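Putative uncharacterized protein (Mycobacterium avium, PDB 2Z6V) is of unknown function but is probably a sulfotransferase that transfers a sulfuryl group from a nucleotide donor such as PAPS to an acceptor not yet identified. Local coordinates at residues T117-I122 with S246-S251; L125-Q128 with R133-L136; L268-R273 with D317-A322. All coordinates share one frame; numbering follows the deposited sequence.

Interaction 1: residues T117-I122 with S246-S251. With PLM (palmitic acid), chain C; SO4 (sulfate ion), chain B.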
loop_
_atom_site.group_PDB
_atom_site.type_symbol
_atom_site.label_atom_id
_atom_site.label_comp_id
_atom_site.label_asym_id
_atom_site.label_seq_id
_atom_site.Cartn_x
_atom_site.Cartn_y
_atom_site.Cartn_z
ATOM N N THR A 117 -6.316 -8.135 -5.343
ATOM C CA THR A 117 -6.123 -9.577 -5.416
ATOM C C THR A 117 -6.712 -10.309 -4.214
ATOM O O THR A 117 -6.621 -11.534 -4.133
ATOM C CB THR A 117 -4.628 -9.946 -5.527
ATOM O OG1 THR A 117 -3.870 -9.135 -4.625
ATOM C CG2 THR A 117 -4.126 -9.743 -6.948
ATOM N N GLY A 118 -7.306 -9.556 -3.287
ATOM C CA GLY A 118 -7.921 -10.138 -2.098
ATOM C C GLY A 118 -6.952 -10.807 -1.142
ATOM O O GLY A 118 -7.217 -11.896 -0.636
ATOM N N THR A 119 -5.840 -10.132 -0.875
ATOM C CA THR A 119 -4.778 -10.638 -0.009
ATOM C C THR A 119 -4.979 -10.358 1.472
ATOM O O THR A 119 -4.252 -10.888 2.310
ATOM C CB THR A 119 -3.417 -10.029 -0.418
ATOM O OG1 THR A 119 -3.387 -8.631 -0.078
ATOM C CG2 THR A 119 -3.207 -10.178 -1.925
ATOM N N THR A 120 -5.952 -9.521 1.793
ATOM C CA THR A 120 -6.222 -9.166 3.178
ATOM C C THR A 120 -6.013 -10.294 4.199
ATOM O O THR A 120 -5.284 -10.110 5.171
ATOM C CB THR A 120 -7.656 -8.604 3.326
ATOM O OG1 THR A 120 -7.958 -8.436 4.717
ATOM C CG2 THR A 120 -8.679 -9.544 2.680
ATOM N N VAL A 121 -6.631 -11.455 3.978
ATOM C CA VAL A 121 -6.502 -12.579 4.914
ATOM C C VAL A 121 -5.075 -12.964 5.306
ATOM O O VAL A 121 -4.768 -13.100 6.496
ATOM C CB VAL A 121 -7.196 -13.865 4.389
ATOM C CG1 VAL A 121 -6.846 -15.041 5.286
ATOM C CG2 VAL A 121 -8.705 -13.683 4.377
ATOM N N ILE A 122 -4.204 -13.155 4.322
ATOM C CA ILE A 122 -2.839 -13.542 4.638
ATOM C C ILE A 122 -2.109 -12.504 5.472
ATOM O O ILE A 122 -1.346 -12.872 6.364
ATOM C CB ILE A 122 -1.989 -13.828 3.385
ATOM C CG1 ILE A 122 -0.688 -14.507 3.822
ATOM C CG2 ILE A 122 -1.682 -12.524 2.634
ATOM C CD1 ILE A 122 0.333 -14.619 2.740
ATOM N N SER A 246 6.910 -8.606 7.913
ATOM C CA SER A 246 5.907 -9.122 6.994
ATOM C C SER A 246 5.361 -7.852 6.354
ATOM O O SER A 246 4.737 -7.043 7.026
ATOM C CB SER A 246 4.795 -9.850 7.743
ATOM O OG SER A 246 3.712 -10.107 6.867
ATOM N N LEU A 247 5.608 -7.669 5.066
ATOM C CA LEU A 247 5.167 -6.458 4.390
ATOM C C LEU A 247 4.292 -6.733 3.191
ATOM O O LEU A 247 4.292 -7.844 2.653
ATOM C CB LEU A 247 6.382 -5.651 3.946
ATOM C CG LEU A 247 7.398 -5.420 5.060
ATOM C CD1 LEU A 247 8.720 -4.941 4.481
ATOM C CD2 LEU A 247 6.824 -4.418 6.040
ATOM N N LYS A 248 3.552 -5.702 2.782
ATOM C CA LYS A 248 2.661 -5.788 1.636
ATOM C C LYS A 248 2.462 -4.448 0.936
ATOM O O LYS A 248 2.461 -3.393 1.566
ATOM C CB LYS A 248 1.290 -6.330 2.056
ATOM C CG LYS A 248 0.291 -6.396 0.909
ATOM C CD LYS A 248 -0.969 -7.182 1.249
ATOM C CE LYS A 248 -1.934 -6.383 2.114
ATOM N NZ LYS A 248 -3.224 -7.113 2.333
ATOM N N MET A 249 2.296 -4.525 -0.381
ATOM C CA MET A 249 2.033 -3.385 -1.252
ATOM C C MET A 249 2.043 -3.899 -2.678
ATOM O O MET A 249 3.075 -4.337 -3.181
ATOM C CB MET A 249 3.077 -2.277 -1.115
ATOM C CG MET A 249 2.768 -1.105 -2.038
ATOM S SD MET A 249 3.836 0.332 -1.883
ATOM C CE MET A 249 5.021 0.051 -3.200
ATOM N N PRO A 250 0.882 -3.867 -3.349
ATOM C CA PRO A 250 0.783 -4.341 -4.733
ATOM C C PRO A 250 1.847 -3.791 -5.680
ATOM O O PRO A 250 2.542 -4.565 -6.337
ATOM C CB PRO A 250 -0.636 -3.935 -5.136
ATOM C CG PRO A 250 -1.400 -4.105 -3.855
ATOM C CD PRO A 250 -0.451 -3.531 -2.807
ATOM N N SER A 251 1.993 -2.468 -5.740
ATOM C CA SER A 251 2.972 -1.863 -6.647
ATOM C C SER A 251 4.436 -2.201 -6.362
ATOM O O SER A 251 5.329 -1.678 -7.026
ATOM C CB SER A 251 2.791 -0.336 -6.733
ATOM O OG SER A 251 2.829 0.271 -5.455
HETATM C C1 PLM C . -3.830 5.196 -8.185
HETATM O O1 PLM C . -3.734 5.543 -9.382
HETATM O O2 PLM C . -3.589 5.915 -7.191
HETATM C C2 PLM C . -4.284 3.762 -7.898
HETATM C C3 PLM C . -3.483 2.752 -8.722
HETATM C C4 PLM C . -3.820 1.304 -8.360
HETATM C C5 PLM C . -3.504 0.998 -6.894
HETATM C C6 PLM C . -4.611 1.489 -5.958
HETATM C C7 PLM C . -4.130 1.459 -4.507
HETATM C C8 PLM C . -3.132 2.588 -4.245
HETATM C C9 PLM C . -2.000 2.093 -3.345
HETATM C CA PLM C . -2.541 1.419 -2.082
HETATM C CB PLM C . -1.491 0.507 -1.443
HETATM C CC PLM C . -1.001 -0.518 -2.467
HETATM C CD PLM C . 0.036 0.102 -3.407
HETATM C CE PLM C . 0.166 -0.672 -4.721
HETATM C CF PLM C . -1.138 -0.583 -5.516
HETATM C CG PLM C . -1.006 -1.219 -6.900
HETATM S S SO4 B . -6.872 -6.416 -1.525
HETATM O O1 SO4 B . -8.000 -6.771 -2.412
HETATM O O2 SO4 B . -5.658 -6.154 -2.326
HETATM O O3 SO4 B . -7.226 -5.211 -0.753
HETATM O O4 SO4 B . -6.612 -7.525 -0.591
#
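Thr-119 OG1 accepts a hydrogen bond from Lys-248 NZ across 2.9 Å and donates a weak one to the sulfate oxygen O4. Lys-248 comes from the end of strand 244-248. Its CG is anti to the backbone N (chi1 178°) and the chain runs on extended until a bend at chi3, 77°, brings the ammonium to the Thr-119 hydroxyl, so that the lysine passes obliquely across the threonine side chain. NZ also has a weak hydrogen bond with Ser-123 OG, while it stays about 4.5 Å from sulfate O4 and reaches the anion through the threonine hydroxyl.

The sulfate is held mainly by main-chain amides. Gly-118 N donates to O1 at 3.0 Å, and Thr-120 N to O4 at 3.2 Å with an N-H...O angle of 145°; Thr-119 N gives O4 a weaker, more bent bond. Gly-118 has positive phi, which helps turn successive amides inward at the start of helix 120-126. The Thr-117 hydroxyl bonds to Met-114 O.

On the other flank the palmitic acid tail lies against Met-249 and Pro-250, with Met-249 CG 3.8 Å from palmitic acid CE and Pro-250 CG 3.9 Å from palmitic acid CC. A glycine- and threonine-rich turn between a strand and a helix is consistent with the P-loop-like 5'-phosphosulfate-binding loop of sulfotransferases. The sulfate, probably from the crystallisation liquor, may mark the place of the 5'-phosphate of PAPS, with the lysine adding positive charge beside amides that would already favour an anion.

Interaction 2: residues L125-Q128 with R133-L136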
loop_
_atom_site.group_PDB
_atom_site.type_symbol
_atom_site.label_atom_id
_atom_site.label_comp_id
_atom_site.label_asym_id
_atom_site.label_seq_id
_atom_site.Cartn_x
_atom_site.Cartn_y
_atom_site.Cartn_z
ATOM N N LEU A 125 -3.137 -13.144 8.937
ATOM C CA LEU A 125 -2.677 -14.424 9.464
ATOM C C LEU A 125 -1.190 -14.391 9.839
ATOM O O LEU A 125 -0.787 -14.951 10.860
ATOM C CB LEU A 125 -2.949 -15.546 8.457
ATOM C CG LEU A 125 -4.437 -15.866 8.301
ATOM C CD1 LEU A 125 -4.623 -17.038 7.350
ATOM C CD2 LEU A 125 -5.028 -16.182 9.674
ATOM N N LEU A 126 -0.383 -13.725 9.019
ATOM C CA LEU A 126 1.045 -13.624 9.288
ATOM C C LEU A 126 1.255 -12.771 10.525
ATOM O O LEU A 126 2.249 -12.922 11.232
ATOM C CB LEU A 126 1.780 -12.981 8.106
ATOM C CG LEU A 126 1.837 -13.755 6.785
ATOM C CD1 LEU A 126 2.416 -12.871 5.691
ATOM C CD2 LEU A 126 2.669 -15.012 6.972
ATOM N N ASP A 127 0.309 -11.875 10.782
ATOM C CA ASP A 127 0.396 -10.982 11.927
ATOM C C ASP A 127 0.087 -11.718 13.225
ATOM O O ASP A 127 0.310 -11.186 14.313
ATOM C CB ASP A 127 -0.558 -9.799 11.738
ATOM C CG ASP A 127 -0.377 -8.724 12.799
ATOM O OD1 ASP A 127 0.781 -8.376 13.118
ATOM O OD2 ASP A 127 -1.398 -8.212 13.305
ATOM N N GLN A 128 -0.418 -12.946 13.100
ATOM C CA GLN A 128 -0.750 -13.779 14.255
ATOM C C GLN A 128 0.477 -14.466 14.850
ATOM O O GLN A 128 0.414 -15.014 15.944
ATOM C CB GLN A 128 -1.770 -14.842 13.863
ATOM C CG GLN A 128 -3.119 -14.287 13.502
ATOM C CD GLN A 128 -3.635 -13.350 14.564
ATOM O OE1 GLN A 128 -3.686 -13.704 15.747
ATOM N NE2 GLN A 128 -4.015 -12.137 14.155
ATOM N N ARG A 133 6.826 -9.230 12.670
ATOM C CA ARG A 133 6.360 -7.857 12.827
ATOM C C ARG A 133 5.644 -7.450 11.556
ATOM O O ARG A 133 6.011 -7.881 10.460
ATOM C CB ARG A 133 7.520 -6.880 13.062
ATOM C CG ARG A 133 8.174 -6.952 14.439
ATOM C CD ARG A 133 7.210 -6.634 15.586
ATOM N NE ARG A 133 7.133 -7.779 16.489
ATOM C CZ ARG A 133 6.018 -8.449 16.764
ATOM N NH1 ARG A 133 4.862 -8.087 16.219
ATOM N NH2 ARG A 133 6.061 -9.506 17.560
ATOM N N SER A 134 4.613 -6.626 11.711
ATOM C CA SER A 134 3.844 -6.123 10.583
ATOM C C SER A 134 3.779 -4.604 10.712
ATOM O O SER A 134 3.948 -4.065 11.800
ATOM C CB SER A 134 2.430 -6.708 10.601
ATOM O OG SER A 134 2.445 -8.107 10.366
ATOM N N LEU A 135 3.561 -3.916 9.596
ATOM C CA LEU A 135 3.450 -2.461 9.597
ATOM C C LEU A 135 1.994 -2.160 9.925
ATOM O O LEU A 135 1.092 -2.517 9.170
ATOM C CB LEU A 135 3.804 -1.894 8.217
ATOM C CG LEU A 135 3.773 -0.376 7.980
ATOM C CD1 LEU A 135 4.885 0.299 8.755
ATOM C CD2 LEU A 135 3.930 -0.084 6.487
ATOM N N LEU A 136 1.758 -1.523 11.059
ATOM C CA LEU A 136 0.396 -1.203 11.453
ATOM C C LEU A 136 0.052 0.197 10.988
ATOM O O LEU A 136 0.913 1.074 10.942
ATOM C CB LEU A 136 0.259 -1.327 12.970
ATOM C CG LEU A 136 0.838 -2.652 13.485
ATOM C CD1 LEU A 136 0.647 -2.736 14.983
ATOM C CD2 LEU A 136 0.165 -3.838 12.778
HETATM O O HOH W 1 2.670 -10.366 15.550
#
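Asp-127 and Ser-134 meet through their side chains, where the C-terminal end of helix 120-126 faces strand 132-134. The polar link is modest: Ser-134 OG lies 3.2 Å from Asp-127 OD1, at best a weak hydrogen bond, since the serine proton may go to another acceptor. Asp-127 presents this oxygen because CG is anti to the backbone N (chi1 -172°), which carries the carboxylate out toward the strand. Ser-134 points its CB at the aspartate and keeps OG beside its own backbone N (chi1 -67°).

Van der Waals contact accompanies that link. Ser-134 CB stands 3.4 Å from Asp-127 OD1, and Ser-134 OG is 3.7 Å from Asp-127 CB, so the small serine lies alongside the carboxylate arm as well as touching its end.

The ionic partner lies outside the two segments. The second carboxylate oxygen, OD2, forms a salt bridge with Arg-153, the stronger polar partner of this aspartate. Arg-133 also brings positive charge near, its NH1 5.1 Å from Asp-127 OD1, too far for a direct salt bridge; its NE is bonded to Pro-242 O.

Water makes the remaining connection. One molecule lies 2.8 Å from Asp-127 O and accepts a bond from Arg-133 NH1 at 3.2 Å, joining the main chain at Asp-127 to the arginine tip. Gln-128 N bonds to Leu-125 O, while the strand is paired through Arg-133 with Ser-244 and Ser-246.

The contact closes the return from helix to edge strand in a beta-alpha-beta crossover of the parallel sheet. Both touching residues are buried, and the neighbouring arginines would probably favour the ionised carboxylate, with Arg-153 contributing most to its neutralisation and the serine hydroxyl adding at most a weak bond.

Interaction 3: residues L268-R273 with D317-A322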
loop_
_atom_site.group_PDB
_atom_site.type_symbol
_atom_site.label_atom_id
_atom_site.label_comp_id
_atom_site.label_asym_id
_atom_site.label_seq_id
_atom_site.Cartn_x
_atom_site.Cartn_y
_atom_site.Cartn_z
ATOM N N LEU A 268 9.771 -13.083 -1.622
ATOM C CA LEU A 268 8.646 -12.554 -2.371
ATOM C C LEU A 268 7.415 -13.438 -2.541
ATOM O O LEU A 268 7.465 -14.494 -3.180
ATOM C CB LEU A 268 9.150 -12.119 -3.747
ATOM C CG LEU A 268 10.409 -11.236 -3.751
ATOM C CD1 LEU A 268 10.925 -11.095 -5.180
ATOM C CD2 LEU A 268 10.106 -9.869 -3.151
ATOM N N ILE A 269 6.304 -12.990 -1.966
ATOM C CA ILE A 269 5.044 -13.707 -2.090
ATOM C C ILE A 269 4.258 -12.974 -3.162
ATOM O O ILE A 269 3.844 -11.843 -2.959
ATOM C CB ILE A 269 4.222 -13.670 -0.786
ATOM C CG1 ILE A 269 4.987 -14.357 0.344
ATOM C CG2 ILE A 269 2.880 -14.351 -1.003
ATOM C CD1 ILE A 269 4.274 -14.301 1.660
ATOM N N TRP A 270 4.081 -13.610 -4.310
ATOM C CA TRP A 270 3.338 -13.015 -5.413
ATOM C C TRP A 270 1.868 -13.424 -5.254
ATOM O O TRP A 270 1.543 -14.616 -5.249
ATOM C CB TRP A 270 3.898 -13.539 -6.739
ATOM C CG TRP A 270 3.458 -12.794 -7.966
ATOM C CD1 TRP A 270 2.301 -12.090 -8.132
ATOM C CD2 TRP A 270 4.143 -12.742 -9.226
ATOM N NE1 TRP A 270 2.220 -11.605 -9.419
ATOM C CE2 TRP A 270 3.336 -11.990 -10.112
ATOM C CE3 TRP A 270 5.360 -13.261 -9.694
ATOM C CZ2 TRP A 270 3.707 -11.742 -11.442
ATOM C CZ3 TRP A 270 5.731 -13.015 -11.021
ATOM C CH2 TRP A 270 4.904 -12.260 -11.877
ATOM N N ALA A 271 0.986 -12.436 -5.103
ATOM C CA ALA A 271 -0.452 -12.697 -4.935
ATOM C C ALA A 271 -1.159 -12.678 -6.287
ATOM O O ALA A 271 -1.015 -11.731 -7.052
ATOM C CB ALA A 271 -1.066 -11.653 -4.011
ATOM N N HIS A 272 -1.929 -13.725 -6.566
ATOM C CA HIS A 272 -2.633 -13.839 -7.841
ATOM C C HIS A 272 -4.151 -13.862 -7.741
ATOM O O HIS A 272 -4.728 -14.236 -6.717
ATOM C CB HIS A 272 -2.188 -15.108 -8.575
ATOM C CG HIS A 272 -0.717 -15.172 -8.838
ATOM N ND1 HIS A 272 -0.092 -14.363 -9.762
ATOM C CD2 HIS A 272 0.256 -15.927 -8.276
ATOM C CE1 HIS A 272 1.204 -14.617 -9.758
ATOM N NE2 HIS A 272 1.441 -15.561 -8.864
ATOM N N ARG A 273 -4.789 -13.472 -8.837
ATOM C CA ARG A 273 -6.239 -13.459 -8.939
ATOM C C ARG A 273 -6.617 -13.123 -10.372
ATOM O O ARG A 273 -5.804 -12.573 -11.123
ATOM C CB ARG A 273 -6.851 -12.421 -7.991
ATOM C CG ARG A 273 -8.373 -12.395 -8.048
ATOM C CD ARG A 273 -8.997 -11.537 -6.958
ATOM N NE ARG A 273 -10.454 -11.623 -6.985
ATOM C CZ ARG A 273 -11.268 -10.991 -6.142
ATOM N NH1 ARG A 273 -10.774 -10.210 -5.187
ATOM N NH2 ARG A 273 -12.582 -11.145 -6.249
ATOM N N ASP A 317 3.994 -7.310 -15.879
ATOM C CA ASP A 317 5.251 -7.420 -16.614
ATOM C C ASP A 317 6.497 -7.095 -15.794
ATOM O O ASP A 317 7.518 -7.775 -15.939
ATOM C CB ASP A 317 5.227 -6.552 -17.880
ATOM C CG ASP A 317 4.118 -6.956 -18.849
ATOM O OD1 ASP A 317 3.717 -8.147 -18.867
ATOM O OD2 ASP A 317 3.654 -6.076 -19.605
ATOM N N ARG A 318 6.440 -6.071 -14.945
ATOM C CA ARG A 318 7.613 -5.743 -14.141
ATOM C C ARG A 318 8.067 -6.980 -13.375
ATOM O O ARG A 318 9.231 -7.375 -13.459
ATOM C CB ARG A 318 7.324 -4.602 -13.165
ATOM C CG ARG A 318 7.349 -3.219 -13.793
ATOM C CD ARG A 318 8.696 -2.947 -14.431
ATOM N NE ARG A 318 8.752 -1.640 -15.072
ATOM C CZ ARG A 318 8.714 -0.481 -14.423
ATOM N NH1 ARG A 318 8.621 -0.456 -13.097
ATOM N NH2 ARG A 318 8.767 0.660 -15.103
ATOM N N PRO A 319 7.153 -7.616 -12.619
ATOM C CA PRO A 319 7.565 -8.811 -11.878
ATOM C C PRO A 319 7.824 -10.015 -12.787
ATOM O O PRO A 319 8.648 -10.862 -12.461
ATOM C CB PRO A 319 6.411 -9.026 -10.897
ATOM C CG PRO A 319 5.245 -8.471 -11.625
ATOM C CD PRO A 319 5.790 -7.210 -12.235
ATOM N N LEU A 320 7.136 -10.105 -13.923
ATOM C CA LEU A 320 7.381 -11.231 -14.825
ATOM C C LEU A 320 8.830 -11.215 -15.325
ATOM O O LEU A 320 9.490 -12.258 -15.378
ATOM C CB LEU A 320 6.411 -11.213 -16.010
ATOM C CG LEU A 320 5.084 -11.923 -15.706
ATOM C CD1 LEU A 320 4.026 -11.558 -16.739
ATOM C CD2 LEU A 320 5.312 -13.423 -15.658
ATOM N N ARG A 321 9.324 -10.033 -15.685
ATOM C CA ARG A 321 10.696 -9.898 -16.155
ATOM C C ARG A 321 11.685 -10.238 -15.045
ATOM O O ARG A 321 12.688 -10.910 -15.290
ATOM C CB ARG A 321 10.968 -8.469 -16.647
ATOM C CG ARG A 321 10.190 -8.066 -17.891
ATOM C CD ARG A 321 10.400 -9.049 -19.050
ATOM N NE ARG A 321 9.160 -9.749 -19.370
ATOM C CZ ARG A 321 9.023 -11.073 -19.394
ATOM N NH1 ARG A 321 10.051 -11.861 -19.120
ATOM N NH2 ARG A 321 7.844 -11.611 -19.681
ATOM N N ALA A 322 11.408 -9.769 -13.831
ATOM C CA ALA A 322 12.290 -10.021 -12.696
ATOM C C ALA A 322 12.361 -11.506 -12.377
ATOM O O ALA A 322 13.414 -12.021 -12.001
ATOM C CB ALA A 322 11.807 -9.249 -11.479
#
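Trp-270 pushes the outer rim of its indole against Pro-319 and Leu-320 of helix 301-326. Pro-319 CB lies over one face of the six-membered ring, 4.0 Å from its centroid and 21° off the normal, a CH-pi contact. Beside it Pro-319 CG touches the rim at Trp-270 CZ2, 3.6 Å away. The two side chains cross at about a right angle. Leu-320 completes the first shell, its CG 3.8 Å from Trp-270 CH2.

The indole reaches this far because its CG is anti to the backbone N (chi1 -167°), which sends the ring off the sheet toward the helix. His-272, two residues on along the strand, lays CE1 on the opposite face toward the pyrrole half, so the histidine and the proline cover different ends of the indole. The histidine is itself steadied by a hydrogen bond between ND1 and Tyr-402 OH. Phe-406 meets the tryptophan edge-to-face, and Leu-112 of the neighbouring strand packs against it.

On the helix side, Pro-319 lacks an amide proton, and the helix is kinked where its N has no bond to the preceding turn. The helical pattern persists around it, with Arg-321 N bonded to Asp-317 O at 2.9 Å.

The contact thus joins strand 267-272 of the parallel alpha/beta core to a long covering helix. Its side-chain chemistry is apolar: dispersion and a CH-pi contact from Pro-319 CB contribute to packing the helix on the strand.

How the interactions relate
All three contacts draw on one parallel sheet. Interactions 1 and 2 use opposite ends of helix 120-126, their centres 11 Å apart, and are joined directly: Ser-246 N lies 2.8 Å from Arg-133 O, a probable hydrogen bond between neighbouring strands. Interaction 3 sits on the other flank of the sulfate-binding loop, 12 Å from interaction 1 between centres; Ala-271 CB packs 3.3 Å from Thr-119 CG2 there. Interactions 2 and 3 do not touch, with centres 21 Å apart. Only interaction 1 holds the sulfate and meets the palmitic acid, from which the Pro-319 side chain of interaction 3 is about 11 Å away.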